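Local atomic coordinates of 2-dehydro-3-deoxyphosphogluconate aldolase (Vibrio fischeri, PDB entry 3NZR), a protein that belongs to the KDGP aldolase family of the TIM-barrel clan, and is built around a parallel beta sheet wrapped in helices. Residues 32-37 against 242-247; 170-175 against 200-205; 39-44 against 57-62. All blocks are in the same frame, centred on the assembly; numbering follows the deposited sequence.

Contact 1 (32-37 against 242-247); sequences AAEGHV and MTKKLL. With MG (magnesium ion), chain E.
The flat carboxylate of Glu34 is approached from above its plane by Lys244, whose NZ stands 2.9 Å from Glu34 OE1 and 39° out of that plane. The second flat group, the His36 imidazole, has the carbonyl Glu34 O lying over one face, offset toward the rim, while waters 1 and 5 lie in plane at its edge. Both residues belong to a turn that overlaps a Schellman motif: Glu34, with positive phi, is the C' residue where helix 23-32 ends, and a type I' beta turn from Ala33 to His36 leads into strand 37-42 of the barrel. His36 N donates to Ala33 O at 2.9 Å to close that turn.

The salt bridge joins the turn to the C-terminal part of helix 233-247, so it illustrates how a surface ion pair can join remote parts of a chain using little buried area. Lys244 has CG anti to its carbonyl carbon (chi1 -62°) and is extended from there on, as is Glu34 beyond CG; the two side chains cross at about a right angle. Glu34 OE1 is gripped twice, by the ammonium and by water 1 at 2.8 Å from it.

That water links the pair to a magnesium ion. His36 NE2 is the metal's protein ligand, and five waters complete a six-coordinate shell. The metal bond at NE2 and a hydrogen bond from ND1 to Asn8 O together limit the ring's rotation, and Tyr10 packs edge-to-face with it. Two metal-bound waters are thus held by one residue: while water 1 serves the carboxylate, water 2 donates to Glu34 O at 2.8 Å.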
ATOM      1  N   ALA A  32      14.239 -13.304 -30.364  1.00 30.71           N
ATOM      2  CA  ALA A  32      15.518 -13.732 -29.835  1.00 29.38           C
ATOM      3  C   ALA A  32      15.416 -14.516 -28.507  1.00 27.94           C
ATOM      4  O   ALA A  32      16.186 -15.472 -28.254  1.00 29.66           O
ATOM      5  CB  ALA A  32      16.465 -12.496 -29.725  1.00 27.85           C
ATOM      6  N   ALA A  33      14.476 -14.132 -27.653  1.00 25.77           N
ATOM      7  CA  ALA A  33      14.282 -14.804 -26.392  1.00 25.23           C
ATOM      8  C   ALA A  33      13.294 -15.984 -26.542  1.00 27.22           C
ATOM      9  O   ALA A  33      12.817 -16.518 -25.527  1.00 26.05           O
ATOM     10  CB  ALA A  33      13.744 -13.767 -25.324  1.00 22.71           C
ATOM     11  N   GLU A  34      12.884 -16.316 -27.775  1.00 29.73           N
ATOM     12  CA  GLU A  34      11.846 -17.390 -27.984  1.00 30.64           C
ATOM     13  C   GLU A  34      10.637 -17.133 -27.049  1.00 29.30           C
ATOM     14  O   GLU A  34      10.014 -18.040 -26.533  1.00 27.17           O
ATOM     15  CB  GLU A  34      12.475 -18.772 -27.726  1.00 31.07           C
ATOM     16  CG  GLU A  34      13.597 -19.125 -28.661  1.00 35.04           C
ATOM     17  CD  GLU A  34      14.223 -20.558 -28.402  1.00 38.83           C
ATOM     18  OE1 GLU A  34      14.079 -21.157 -27.321  1.00 42.38           O
ATOM     19  OE2 GLU A  34      14.865 -21.084 -29.295  1.00 43.05           O
ATOM     20  N   GLY A  35      10.326 -15.856 -26.827  1.00 26.87           N
ATOM     21  CA  GLY A  35       9.128 -15.469 -26.058  1.00 25.57           C
ATOM     22  C   GLY A  35       9.305 -15.393 -24.562  1.00 22.28           C
ATOM     23  O   GLY A  35       8.425 -14.920 -23.932  1.00 23.47           O
ATOM     24  N   HIS A  36      10.406 -15.859 -23.994  1.00 20.26           N
ATOM     25  CA  HIS A  36      10.625 -15.887 -22.575  1.00 19.62           C
ATOM     26  C   HIS A  36      11.225 -14.548 -22.123  1.00 19.94           C
ATOM     27  O   HIS A  36      12.315 -14.470 -21.590  1.00 21.28           O
ATOM     28  CB  HIS A  36      11.503 -17.072 -22.175  1.00 20.58           C
ATOM     29  CG  HIS A  36      10.956 -18.397 -22.632  1.00 21.05           C
ATOM     30  ND1 HIS A  36       9.744 -18.884 -22.189  1.00 23.06           N
ATOM     31  CD2 HIS A  36      11.392 -19.265 -23.591  1.00 24.20           C
ATOM     32  CE1 HIS A  36       9.474 -20.025 -22.828  1.00 28.00           C
ATOM     33  NE2 HIS A  36      10.469 -20.289 -23.666  1.00 25.21           N
ATOM     34  N   VAL A  37      10.437 -13.499 -22.311  1.00 19.73           N
ATOM     35  CA  VAL A  37      10.934 -12.122 -22.051  1.00 20.26           C
ATOM     36  C   VAL A  37       9.740 -11.210 -21.775  1.00 18.94           C
ATOM     37  O   VAL A  37       8.628 -11.506 -22.191  1.00 20.75           O
ATOM     38  CB  VAL A  37      11.727 -11.626 -23.268  1.00 20.35           C
ATOM     39  CG1 VAL A  37      10.796 -11.447 -24.469  1.00 21.82           C
ATOM     40  CG2 VAL A  37      12.495 -10.306 -22.970  1.00 21.32           C
HETATM   41  N   MSE A 242      22.363 -18.787 -21.827  1.00 33.45           N
HETATM   42  CA  MSE A 242      22.862 -18.859 -20.470  1.00 33.68           C
HETATM   43  C   MSE A 242      21.804 -19.361 -19.503  1.00 30.80           C
HETATM   44  O   MSE A 242      22.100 -20.178 -18.616  1.00 30.66           O
HETATM   45  CB  MSE A 242      23.385 -17.496 -19.984  1.00 34.85           C
HETATM   46  CG  MSE A 242      24.688 -17.099 -20.612  1.00 40.36           C
HETATM   47 SE   MSE A 242      25.302 -15.299 -19.971  0.80 47.56          SE
HETATM   48  CE  MSE A 242      27.053 -15.241 -20.923  1.00 45.52           C
ATOM     49  N   THR A 243      20.571 -18.924 -19.707  1.00 27.99           N
ATOM     50  CA  THR A 243      19.498 -19.358 -18.836  1.00 27.36           C
ATOM     51  C   THR A 243      19.236 -20.892 -19.034  1.00 28.96           C
ATOM     52  O   THR A 243      19.090 -21.642 -18.068  1.00 29.25           O
ATOM     53  CB  THR A 243      18.258 -18.492 -19.095  1.00 26.92           C
ATOM     54  OG1 THR A 243      18.600 -17.103 -18.821  1.00 27.56           O
ATOM     55  CG2 THR A 243      17.038 -18.949 -18.253  1.00 26.20           C
ATOM     56  N   LYS A 244      19.306 -21.365 -20.273  1.00 29.70           N
ATOM     57  CA  LYS A 244      19.031 -22.791 -20.545  1.00 31.86           C
ATOM     58  C   LYS A 244      20.108 -23.644 -19.912  1.00 34.93           C
ATOM     59  O   LYS A 244      19.788 -24.684 -19.289  1.00 36.57           O
ATOM     60  CB  LYS A 244      18.994 -23.065 -22.045  1.00 31.64           C
ATOM     61  CG  LYS A 244      17.918 -22.327 -22.745  1.00 31.48           C
ATOM     62  CD  LYS A 244      17.802 -22.717 -24.213  1.00 36.37           C
ATOM     63  CE  LYS A 244      16.585 -22.055 -24.857  1.00 38.65           C
ATOM     64  NZ  LYS A 244      16.474 -22.401 -26.313  1.00 37.87           N
ATOM     65  N   LYS A 245      21.350 -23.180 -20.036  1.00 37.25           N
ATOM     66  CA  LYS A 245      22.496 -23.803 -19.388  1.00 41.15           C
ATOM     67  C   LYS A 245      22.466 -23.776 -17.858  1.00 42.27           C
ATOM     68  O   LYS A 245      23.017 -24.681 -17.230  1.00 43.63           O
ATOM     69  CB  LYS A 245      23.787 -23.173 -19.865  1.00 43.21           C
ATOM     70  CG  LYS A 245      25.035 -23.782 -19.242  1.00 48.87           C
ATOM     71  CD  LYS A 245      26.300 -23.302 -19.936  1.00 53.87           C
ATOM     72  CE  LYS A 245      27.557 -23.779 -19.180  1.00 59.65           C
ATOM     73  NZ  LYS A 245      28.778 -22.937 -19.427  1.00 62.02           N
ATOM     74  N   LEU A 246      21.852 -22.745 -17.263  1.00 40.75           N
ATOM     75  CA  LEU A 246      21.767 -22.629 -15.808  1.00 41.26           C
ATOM     76  C   LEU A 246      20.809 -23.682 -15.279  1.00 41.51           C
ATOM     77  O   LEU A 246      21.031 -24.251 -14.247  1.00 42.17           O
ATOM     78  CB  LEU A 246      21.241 -21.240 -15.360  1.00 39.47           C
ATOM     79  CG  LEU A 246      22.199 -20.055 -15.305  1.00 39.93           C
ATOM     80  CD1 LEU A 246      21.377 -18.759 -15.117  1.00 38.92           C
ATOM     81  CD2 LEU A 246      23.244 -20.225 -14.204  1.00 39.01           C
ATOM     82  N   LEU A 247      19.730 -23.911 -16.000  1.00 41.19           N
ATOM     83  CA  LEU A 247      18.712 -24.833 -15.529  1.00 43.02           C
ATOM     84  C   LEU A 247      18.904 -26.257 -16.044  1.00 45.33           C
ATOM     85  O   LEU A 247      18.178 -27.120 -15.627  1.00 45.79           O
ATOM     86  CB  LEU A 247      17.318 -24.341 -15.909  1.00 41.01           C
ATOM     87  CG  LEU A 247      17.085 -22.891 -15.509  1.00 40.00           C
ATOM     88  CD1 LEU A 247      15.747 -22.427 -15.982  1.00 33.72           C
ATOM     89  CD2 LEU A 247      17.235 -22.793 -14.004  1.00 40.51           C
TER
HETATM   90 MG    MG E 601      10.319 -22.064 -24.874  0.90 12.77          MG
HETATM   91  O   HOH W   1      12.190 -21.924 -25.418  1.00 30.98           O
HETATM   92  O   HOH W   2       9.871 -20.871 -26.361  1.00 24.96           O
HETATM   93  O   HOH W   3      10.164 -23.797 -26.059  1.00 34.89           O
HETATM   94  O   HOH W   4      10.811 -23.340 -23.472  1.00 26.89           O
HETATM   95  O   HOH W   5       8.587 -22.421 -24.305  1.00 31.16           O

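Contact 2 (170-175 against 200-205); sequences ETREEF and YEEIMQ
Two neighbouring helices of the outer layer of this TIM-barrel-type fold, 172-184 and 200-209, meet at their first turns, where Arg172 pairs with Glu202 and Phe175 packs on Ile203. Their backbones come closest at Arg172 and Ile203, with 7.9 Å from Arg172 CA to Ile203 CA.

On the solvent side Arg172 and Glu202 form a salt bridge. A single, nearly straight hydrogen bond carries it: Arg172 NH1 donates to Glu202 OE2 over 2.8 Å, with an N-H...O angle of 168°. The acceptor lies in the guanidinium plane, at its edge, but the nitrogen reaches the anti side of the carboxylate oxygen and stands 35° out of the carboxylate plane. The pairing is therefore one-armed, with Arg172 NH2 no nearer than 3.5 Å to Glu202 OE2. Arg172 bends at chi3 (-55°) to bring its head group across, whereas Glu202 runs out extended. Since Glu202 sits in the first turn of its helix, its negative charge may also interact favourably with the helix dipole.

Deeper in, Phe175 points toward the other helix and offers the edge of its ring. Phe175 CE2 lies 3.5 Å from Ile203 O, which meets the ring in its plane, and 4.0 Å from Ile203 CG2, so one ring carbon touches both backbone and branch of the same residue. The two side chains cross at about a right angle.

Beneath the helices, Phe175 also rests on Tyr163 of strand 160-163 and on Leu189 and Pro191 of strand 188-191. Leu169, in the loop before helix 172-184, touches both Glu202 and Ile203, and on its further flank helix 200-209 packs against helix 233-247 through Met204 and Leu246.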
ATOM      1  N   GLU A 170      28.075  -6.419  -6.034  1.00 40.22           N
ATOM      2  CA  GLU A 170      28.463  -5.607  -4.842  1.00 42.50           C
ATOM      3  C   GLU A 170      27.588  -5.834  -3.605  1.00 41.53           C
ATOM      4  O   GLU A 170      28.023  -5.550  -2.485  1.00 42.03           O
ATOM      5  CB  GLU A 170      28.489  -4.092  -5.152  1.00 43.98           C
ATOM      6  CG  GLU A 170      29.682  -3.667  -6.053  1.00 49.87           C
ATOM      7  CD  GLU A 170      29.420  -2.428  -6.910  1.00 55.71           C
ATOM      8  OE1 GLU A 170      30.096  -2.287  -7.973  1.00 59.53           O
ATOM      9  OE2 GLU A 170      28.551  -1.607  -6.533  1.00 55.33           O
ATOM     10  N   THR A 171      26.357  -6.305  -3.792  1.00 38.78           N
ATOM     11  CA  THR A 171      25.474  -6.549  -2.652  1.00 37.73           C
ATOM     12  C   THR A 171      25.145  -8.056  -2.551  1.00 36.81           C
ATOM     13  O   THR A 171      24.117  -8.438  -2.038  1.00 34.20           O
ATOM     14  CB  THR A 171      24.203  -5.665  -2.721  1.00 36.15           C
ATOM     15  OG1 THR A 171      23.444  -6.027  -3.863  1.00 36.06           O
ATOM     16  CG2 THR A 171      24.568  -4.228  -2.860  1.00 37.49           C
ATOM     17  N   ARG A 172      26.081  -8.885  -3.003  1.00 37.56           N
ATOM     18  CA  ARG A 172      25.964 -10.342  -2.996  1.00 38.95           C
ATOM     19  C   ARG A 172      25.305 -10.967  -1.739  1.00 38.25           C
ATOM     20  O   ARG A 172      24.382 -11.784  -1.842  1.00 36.29           O
ATOM     21  CB  ARG A 172      27.367 -10.911  -3.162  1.00 41.92           C
ATOM     22  CG  ARG A 172      27.419 -12.387  -3.170  1.00 46.68           C
ATOM     23  CD  ARG A 172      28.811 -12.831  -2.891  1.00 51.50           C
ATOM     24  NE  ARG A 172      29.790 -12.255  -3.817  1.00 54.53           N
ATOM     25  CZ  ARG A 172      30.086 -12.754  -5.014  1.00 54.70           C
ATOM     26  NH1 ARG A 172      29.441 -13.827  -5.470  1.00 55.75           N
ATOM     27  NH2 ARG A 172      31.026 -12.174  -5.756  1.00 54.08           N
ATOM     28  N   GLU A 173      25.811 -10.595  -0.567  1.00 38.84           N
ATOM     29  CA  GLU A 173      25.378 -11.173   0.707  1.00 39.36           C
ATOM     30  C   GLU A 173      24.001 -10.671   1.106  1.00 36.72           C
ATOM     31  O   GLU A 173      23.207 -11.456   1.606  1.00 35.93           O
ATOM     32  CB  GLU A 173      26.385 -10.913   1.835  1.00 42.45           C
ATOM     33  CG  GLU A 173      27.836 -11.453   1.541  1.00 48.61           C
ATOM     34  CD  GLU A 173      28.768 -10.461   0.755  1.00 55.13           C
ATOM     35  OE1 GLU A 173      28.315  -9.360   0.284  1.00 53.75           O
ATOM     36  OE2 GLU A 173      29.985 -10.814   0.603  1.00 60.78           O
ATOM     37  N   GLU A 174      23.709  -9.380   0.905  1.00 34.39           N
ATOM     38  CA  GLU A 174      22.352  -8.896   1.141  1.00 32.33           C
ATOM     39  C   GLU A 174      21.368  -9.593   0.183  1.00 28.72           C
ATOM     40  O   GLU A 174      20.286  -9.970   0.586  1.00 27.19           O
ATOM     41  CB  GLU A 174      22.271  -7.414   0.955  1.00 32.02           C
ATOM     42  CG  GLU A 174      22.979  -6.628   2.039  1.00 36.84           C
ATOM     43  CD  GLU A 174      22.660  -5.147   1.927  1.00 38.38           C
ATOM     44  OE1 GLU A 174      21.464  -4.805   2.128  1.00 38.57           O
ATOM     45  OE2 GLU A 174      23.577  -4.368   1.584  1.00 39.11           O
ATOM     46  N   PHE A 175      21.778  -9.764  -1.068  1.00 26.40           N
ATOM     47  CA  PHE A 175      20.935 -10.348  -2.097  1.00 26.00           C
ATOM     48  C   PHE A 175      20.665 -11.779  -1.783  1.00 26.30           C
ATOM     49  O   PHE A 175      19.539 -12.229  -1.880  1.00 25.34           O
ATOM     50  CB  PHE A 175      21.602 -10.239  -3.477  1.00 26.65           C
ATOM     51  CG  PHE A 175      20.847 -10.919  -4.594  1.00 28.12           C
ATOM     52  CD1 PHE A 175      19.589 -10.458  -4.994  1.00 23.94           C
ATOM     53  CD2 PHE A 175      21.396 -11.976  -5.295  1.00 28.38           C
ATOM     54  CE1 PHE A 175      18.926 -11.048  -6.027  1.00 24.01           C
ATOM     55  CE2 PHE A 175      20.710 -12.569  -6.383  1.00 28.56           C
ATOM     56  CZ  PHE A 175      19.471 -12.080  -6.751  1.00 23.44           C
ATOM     57  N   TYR A 200      25.819 -12.334 -15.025  1.00 31.48           N
ATOM     58  CA  TYR A 200      24.436 -12.841 -15.073  1.00 30.20           C
ATOM     59  C   TYR A 200      24.405 -14.228 -14.453  1.00 30.74           C
ATOM     60  O   TYR A 200      23.581 -14.544 -13.621  1.00 28.80           O
ATOM     61  CB  TYR A 200      23.933 -12.960 -16.531  1.00 29.08           C
ATOM     62  CG  TYR A 200      22.567 -13.525 -16.653  1.00 25.13           C
ATOM     63  CD1 TYR A 200      21.421 -12.771 -16.235  1.00 26.00           C
ATOM     64  CD2 TYR A 200      22.363 -14.779 -17.183  1.00 26.80           C
ATOM     65  CE1 TYR A 200      20.154 -13.289 -16.383  1.00 21.22           C
ATOM     66  CE2 TYR A 200      21.100 -15.322 -17.298  1.00 23.77           C
ATOM     67  CZ  TYR A 200      19.979 -14.582 -16.895  1.00 24.05           C
ATOM     68  OH  TYR A 200      18.718 -15.133 -17.044  1.00 22.35           O
ATOM     69  N   GLU A 201      25.289 -15.077 -14.892  1.00 32.75           N
ATOM     70  CA  GLU A 201      25.255 -16.454 -14.390  1.00 34.30           C
ATOM     71  C   GLU A 201      25.430 -16.537 -12.873  1.00 33.46           C
ATOM     72  O   GLU A 201      24.667 -17.212 -12.215  1.00 33.69           O
ATOM     73  CB  GLU A 201      26.242 -17.339 -15.141  1.00 35.50           C
ATOM     74  CG  GLU A 201      25.752 -17.658 -16.567  1.00 38.48           C
ATOM     75  CD  GLU A 201      26.880 -18.041 -17.575  1.00 42.91           C
ATOM     76  OE1 GLU A 201      26.686 -19.033 -18.290  1.00 45.97           O
ATOM     77  OE2 GLU A 201      27.918 -17.335 -17.683  1.00 46.17           O
ATOM     78  N   GLU A 202      26.399 -15.830 -12.327  1.00 34.07           N
ATOM     79  CA  GLU A 202      26.690 -15.939 -10.898  1.00 34.63           C
ATOM     80  C   GLU A 202      25.553 -15.347 -10.055  1.00 32.58           C
ATOM     81  O   GLU A 202      25.235 -15.869  -9.021  1.00 31.96           O
ATOM     82  CB  GLU A 202      28.011 -15.247 -10.550  1.00 36.42           C
ATOM     83  CG  GLU A 202      28.672 -15.782  -9.296  1.00 39.60           C
ATOM     84  CD  GLU A 202      30.017 -15.114  -9.009  1.00 46.88           C
ATOM     85  OE1 GLU A 202      30.710 -14.709  -9.959  1.00 47.45           O
ATOM     86  OE2 GLU A 202      30.382 -14.992  -7.815  1.00 52.32           O
ATOM     87  N   ILE A 203      24.955 -14.269 -10.537  1.00 29.12           N
ATOM     88  CA  ILE A 203      23.815 -13.639  -9.855  1.00 27.72           C
ATOM     89  C   ILE A 203      22.604 -14.556  -9.900  1.00 27.14           C
ATOM     90  O   ILE A 203      21.930 -14.741  -8.848  1.00 27.31           O
ATOM     91  CB  ILE A 203      23.489 -12.293 -10.489  1.00 26.01           C
ATOM     92  CG1 ILE A 203      24.603 -11.293 -10.200  1.00 25.99           C
ATOM     93  CG2 ILE A 203      22.128 -11.736 -10.022  1.00 25.08           C
ATOM     94  CD1 ILE A 203      24.470 -10.020 -11.013  1.00 27.41           C
HETATM   95  N   MSE A 204      22.261 -15.083 -11.094  1.00 27.51           N
HETATM   96  CA  MSE A 204      21.110 -16.028 -11.192  1.00 28.55           C
HETATM   97  C   MSE A 204      21.381 -17.286 -10.321  1.00 30.49           C
HETATM   98  O   MSE A 204      20.498 -17.738  -9.592  1.00 28.62           O
HETATM   99  CB  MSE A 204      20.846 -16.489 -12.624  1.00 29.04           C
HETATM  100  CG  MSE A 204      20.396 -15.403 -13.555  1.00 28.43           C
HETATM  101 SE   MSE A 204      18.732 -14.581 -12.826  0.80 33.65          SE
HETATM  102  CE  MSE A 204      17.587 -16.090 -13.269  1.00 29.31           C
ATOM    103  N   GLN A 205      22.607 -17.824 -10.375  1.00 31.23           N
ATOM    104  CA  GLN A 205      22.883 -19.015  -9.547  1.00 33.04           C
ATOM    105  C   GLN A 205      22.578 -18.782  -8.089  1.00 32.81           C
ATOM    106  O   GLN A 205      22.296 -19.704  -7.396  1.00 35.36           O
ATOM    107  CB  GLN A 205      24.325 -19.498  -9.694  1.00 34.01           C
ATOM    108  CG  GLN A 205      24.586 -20.941  -9.276  1.00 35.81           C
ATOM    109  CD  GLN A 205      23.741 -21.891 -10.079  1.00 37.38           C
ATOM    110  OE1 GLN A 205      22.843 -22.553  -9.548  1.00 34.73           O
ATOM    111  NE2 GLN A 205      24.019 -21.957 -11.378  1.00 37.15           N
TER

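Contact 3 (39-44 against 57-62); sequences VGVLSK and KKYSEV
A CH-pi contact forms where a branch of Val41 lies over one face of the Tyr59 ring. Val41 CG2 is 3.9 Å from the ring centroid and only 15° off the normal, displaced toward the CG and CD1 side, with 3.8 Å between Val41 CG2 and Tyr59 CG. The other branch reaches further along: Val41 CG1 comes to 4.1 Å from Tyr59 CE2. Val41 can use both methyls because CG1 is anti to the backbone N (chi1 -168°) and CG2 lies beside that N. A looser touch is added by Val39, whose CG1 approaches Tyr59 CD1 obliquely at 4.5 Å.

In the next shell, Val39 and Val41, two residues apart on the strand with Gly40 between them, both have their CB directed at the helix. Backbone bonds hold the strand on its two flanks, Val39 and Val41 pairing with Ser68 and Gly40 with Val18 and Ala20. The Tyr59 side chain also touches Ala20, and Val23 and Ala26 of helix 23-32, while Ile29 of that helix touches Val39.

All three residues are buried, and the interaction is purely apolar. A helix packed against the strand that precedes it by such side chains is the classic arrangement of a beta-alpha-beta crossover, here strand 37-42, helix 49-61 and strand 67-70.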
ATOM      1  N   VAL A  39       9.204  -6.968 -22.327  1.00 19.58           N
ATOM      2  CA  VAL A  39       9.852  -5.853 -22.901  1.00 21.74           C
ATOM      3  C   VAL A  39       9.388  -4.555 -22.205  1.00 22.69           C
ATOM      4  O   VAL A  39       8.162  -4.265 -22.118  1.00 23.77           O
ATOM      5  CB  VAL A  39       9.484  -5.747 -24.385  1.00 23.22           C
ATOM      6  CG1 VAL A  39       9.705  -4.385 -24.879  1.00 28.69           C
ATOM      7  CG2 VAL A  39      10.244  -6.763 -25.223  1.00 25.21           C
ATOM      8  N   GLY A  40      10.349  -3.840 -21.640  1.00 22.69           N
ATOM      9  CA  GLY A  40      10.047  -2.685 -20.785  1.00 22.24           C
ATOM     10  C   GLY A  40       9.867  -1.416 -21.631  1.00 22.77           C
ATOM     11  O   GLY A  40      10.659  -1.185 -22.551  1.00 23.36           O
ATOM     12  N   VAL A  41       8.767  -0.703 -21.366  1.00 23.65           N
ATOM     13  CA  VAL A  41       8.435   0.551 -21.969  1.00 24.70           C
ATOM     14  C   VAL A  41       8.229   1.512 -20.788  1.00 24.27           C
ATOM     15  O   VAL A  41       7.511   1.189 -19.812  1.00 24.11           O
ATOM     16  CB  VAL A  41       7.197   0.406 -22.892  1.00 26.51           C
ATOM     17  CG1 VAL A  41       7.023   1.683 -23.782  1.00 27.87           C
ATOM     18  CG2 VAL A  41       7.351  -0.814 -23.880  1.00 26.70           C
ATOM     19  N   LEU A  42       8.857   2.682 -20.835  1.00 24.10           N
ATOM     20  CA  LEU A  42       8.930   3.579 -19.671  1.00 24.25           C
ATOM     21  C   LEU A  42       7.957   4.778 -19.723  1.00 25.21           C
ATOM     22  O   LEU A  42       7.946   5.545 -20.709  1.00 25.43           O
ATOM     23  CB  LEU A  42      10.345   4.092 -19.502  1.00 25.36           C
ATOM     24  CG  LEU A  42      11.383   2.946 -19.484  1.00 26.48           C
ATOM     25  CD1 LEU A  42      12.807   3.461 -19.368  1.00 32.25           C
ATOM     26  CD2 LEU A  42      11.115   2.034 -18.395  1.00 25.12           C
ATOM     27  N   SER A  43       7.172   4.905 -18.656  1.00 24.79           N
ATOM     28  CA  SER A  43       6.154   5.955 -18.516  1.00 26.77           C
ATOM     29  C   SER A  43       6.767   7.332 -18.702  1.00 28.57           C
ATOM     30  O   SER A  43       6.166   8.170 -19.336  1.00 30.04           O
ATOM     31  CB  SER A  43       5.428   5.867 -17.169  1.00 27.63           C
ATOM     32  OG  SER A  43       6.132   6.455 -16.117  1.00 29.18           O
ATOM     33  N   LYS A  44       7.981   7.537 -18.216  1.00 30.42           N
ATOM     34  CA  LYS A  44       8.610   8.849 -18.283  1.00 33.93           C
ATOM     35  C   LYS A  44       8.917   9.327 -19.700  1.00 34.53           C
ATOM     36  O   LYS A  44       9.262  10.502 -19.888  1.00 35.06           O
ATOM     37  CB  LYS A  44       9.957   8.846 -17.547  1.00 35.63           C
ATOM     38  CG  LYS A  44      10.319  10.219 -16.939  1.00 41.12           C
ATOM     39  CD  LYS A  44      11.563  10.097 -16.042  1.00 47.94           C
ATOM     40  CE  LYS A  44      12.094  11.479 -15.644  1.00 54.71           C
ATOM     41  NZ  LYS A  44      13.173  11.936 -16.598  1.00 58.98           N
ATOM     42  N   LYS A  57       0.244  -0.130 -26.626  1.00 43.39           N
ATOM     43  CA  LYS A  57      -0.531  -1.113 -27.341  1.00 45.58           C
ATOM     44  C   LYS A  57       0.225  -1.655 -28.552  1.00 43.32           C
ATOM     45  O   LYS A  57       0.162  -2.839 -28.857  1.00 42.75           O
ATOM     46  CB  LYS A  57      -1.872  -0.537 -27.743  1.00 50.22           C
ATOM     47  CG  LYS A  57      -2.899  -0.454 -26.551  1.00 57.09           C
ATOM     48  CD  LYS A  57      -4.328  -0.088 -27.020  1.00 66.01           C
ATOM     49  CE  LYS A  57      -4.358   1.140 -27.948  1.00 68.48           C
ATOM     50  NZ  LYS A  57      -5.721   1.504 -28.430  1.00 75.15           N
ATOM     51  N   LYS A  58       0.987  -0.824 -29.230  1.00 41.60           N
ATOM     52  CA  LYS A  58       1.768  -1.337 -30.382  1.00 41.11           C
ATOM     53  C   LYS A  58       2.851  -2.286 -29.943  1.00 38.49           C
ATOM     54  O   LYS A  58       3.208  -3.214 -30.660  1.00 39.17           O
ATOM     55  CB  LYS A  58       2.406  -0.207 -31.172  1.00 42.24           C
ATOM     56  CG  LYS A  58       1.398   0.585 -31.901  1.00 47.36           C
ATOM     57  CD  LYS A  58       1.874   1.986 -32.245  1.00 51.04           C
ATOM     58  CE  LYS A  58       0.793   2.698 -33.096  1.00 56.12           C
ATOM     59  NZ  LYS A  58       0.877   4.135 -32.900  1.00 56.68           N
ATOM     60  N   TYR A  59       3.433  -2.052 -28.783  1.00 35.50           N
ATOM     61  CA  TYR A  59       4.429  -3.004 -28.305  1.00 35.70           C
ATOM     62  C   TYR A  59       3.738  -4.338 -27.926  1.00 36.57           C
ATOM     63  O   TYR A  59       4.273  -5.419 -28.121  1.00 36.53           O
ATOM     64  CB  TYR A  59       5.160  -2.431 -27.097  1.00 34.69           C
ATOM     65  CG  TYR A  59       6.143  -1.343 -27.427  1.00 34.27           C
ATOM     66  CD1 TYR A  59       7.465  -1.644 -27.626  1.00 33.01           C
ATOM     67  CD2 TYR A  59       5.760  -0.022 -27.502  1.00 30.59           C
ATOM     68  CE1 TYR A  59       8.400  -0.677 -27.906  1.00 34.20           C
ATOM     69  CE2 TYR A  59       6.698   0.975 -27.777  1.00 32.43           C
ATOM     70  CZ  TYR A  59       8.042   0.621 -27.986  1.00 33.72           C
ATOM     71  OH  TYR A  59       9.024   1.555 -28.297  1.00 35.96           O
ATOM     72  N   SER A  60       2.560  -4.240 -27.318  1.00 37.70           N
ATOM     73  CA  SER A  60       1.816  -5.440 -26.956  1.00 40.02           C
ATOM     74  C   SER A  60       1.508  -6.330 -28.229  1.00 40.49           C
ATOM     75  O   SER A  60       1.601  -7.547 -28.190  1.00 39.60           O
ATOM     76  CB  SER A  60       0.541  -5.060 -26.211  1.00 42.34           C
ATOM     77  OG  SER A  60      -0.214  -6.221 -26.026  1.00 46.06           O
ATOM     78  N   GLU A  61       1.207  -5.695 -29.349  1.00 40.83           N
ATOM     79  CA  GLU A  61       0.903  -6.433 -30.586  1.00 43.30           C
ATOM     80  C   GLU A  61       2.022  -7.320 -31.093  1.00 42.08           C
ATOM     81  O   GLU A  61       1.774  -8.411 -31.599  1.00 43.04           O
ATOM     82  CB  GLU A  61       0.544  -5.475 -31.708  1.00 46.24           C
ATOM     83  CG  GLU A  61      -0.662  -4.652 -31.398  1.00 51.47           C
ATOM     84  CD  GLU A  61      -1.229  -3.991 -32.637  1.00 59.86           C
ATOM     85  OE1 GLU A  61      -0.571  -3.059 -33.180  1.00 61.93           O
ATOM     86  OE2 GLU A  61      -2.338  -4.415 -33.056  1.00 66.15           O
ATOM     87  N   VAL A  62       3.251  -6.854 -30.987  1.00 39.41           N
ATOM     88  CA  VAL A  62       4.374  -7.586 -31.534  1.00 39.27           C
ATOM     89  C   VAL A  62       5.021  -8.508 -30.527  1.00 37.58           C
ATOM     90  O   VAL A  62       6.023  -9.136 -30.824  1.00 38.34           O
ATOM     91  CB  VAL A  62       5.406  -6.619 -32.136  1.00 39.79           C
ATOM     92  CG1 VAL A  62       4.728  -5.792 -33.287  1.00 42.80           C
ATOM     93  CG2 VAL A  62       6.021  -5.712 -31.055  1.00 38.27           C
TER

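How the contacts relate
Followed from the N terminus, the chain opens contact 1 at the turn 32-37 and passes almost directly into strand 37-42, where contact 3 begins. Contact 3 closes first, a short loop of 12 residues that ties this strand to helix 49-61. The chain then continues through further strands and helices before contact 2 opens at 170-175 and closes at 200-205, joining two adjacent outer helices on the opposite side of the chain's centre. Only with helix 233-247 does contact 1 close, enclosing the other two, which stand in series without crossing. The late segments also meet directly: Thr243 OG1 and Tyr200 OH, 2.7 Å apart, probably hydrogen-bond between contacts 1 and 2.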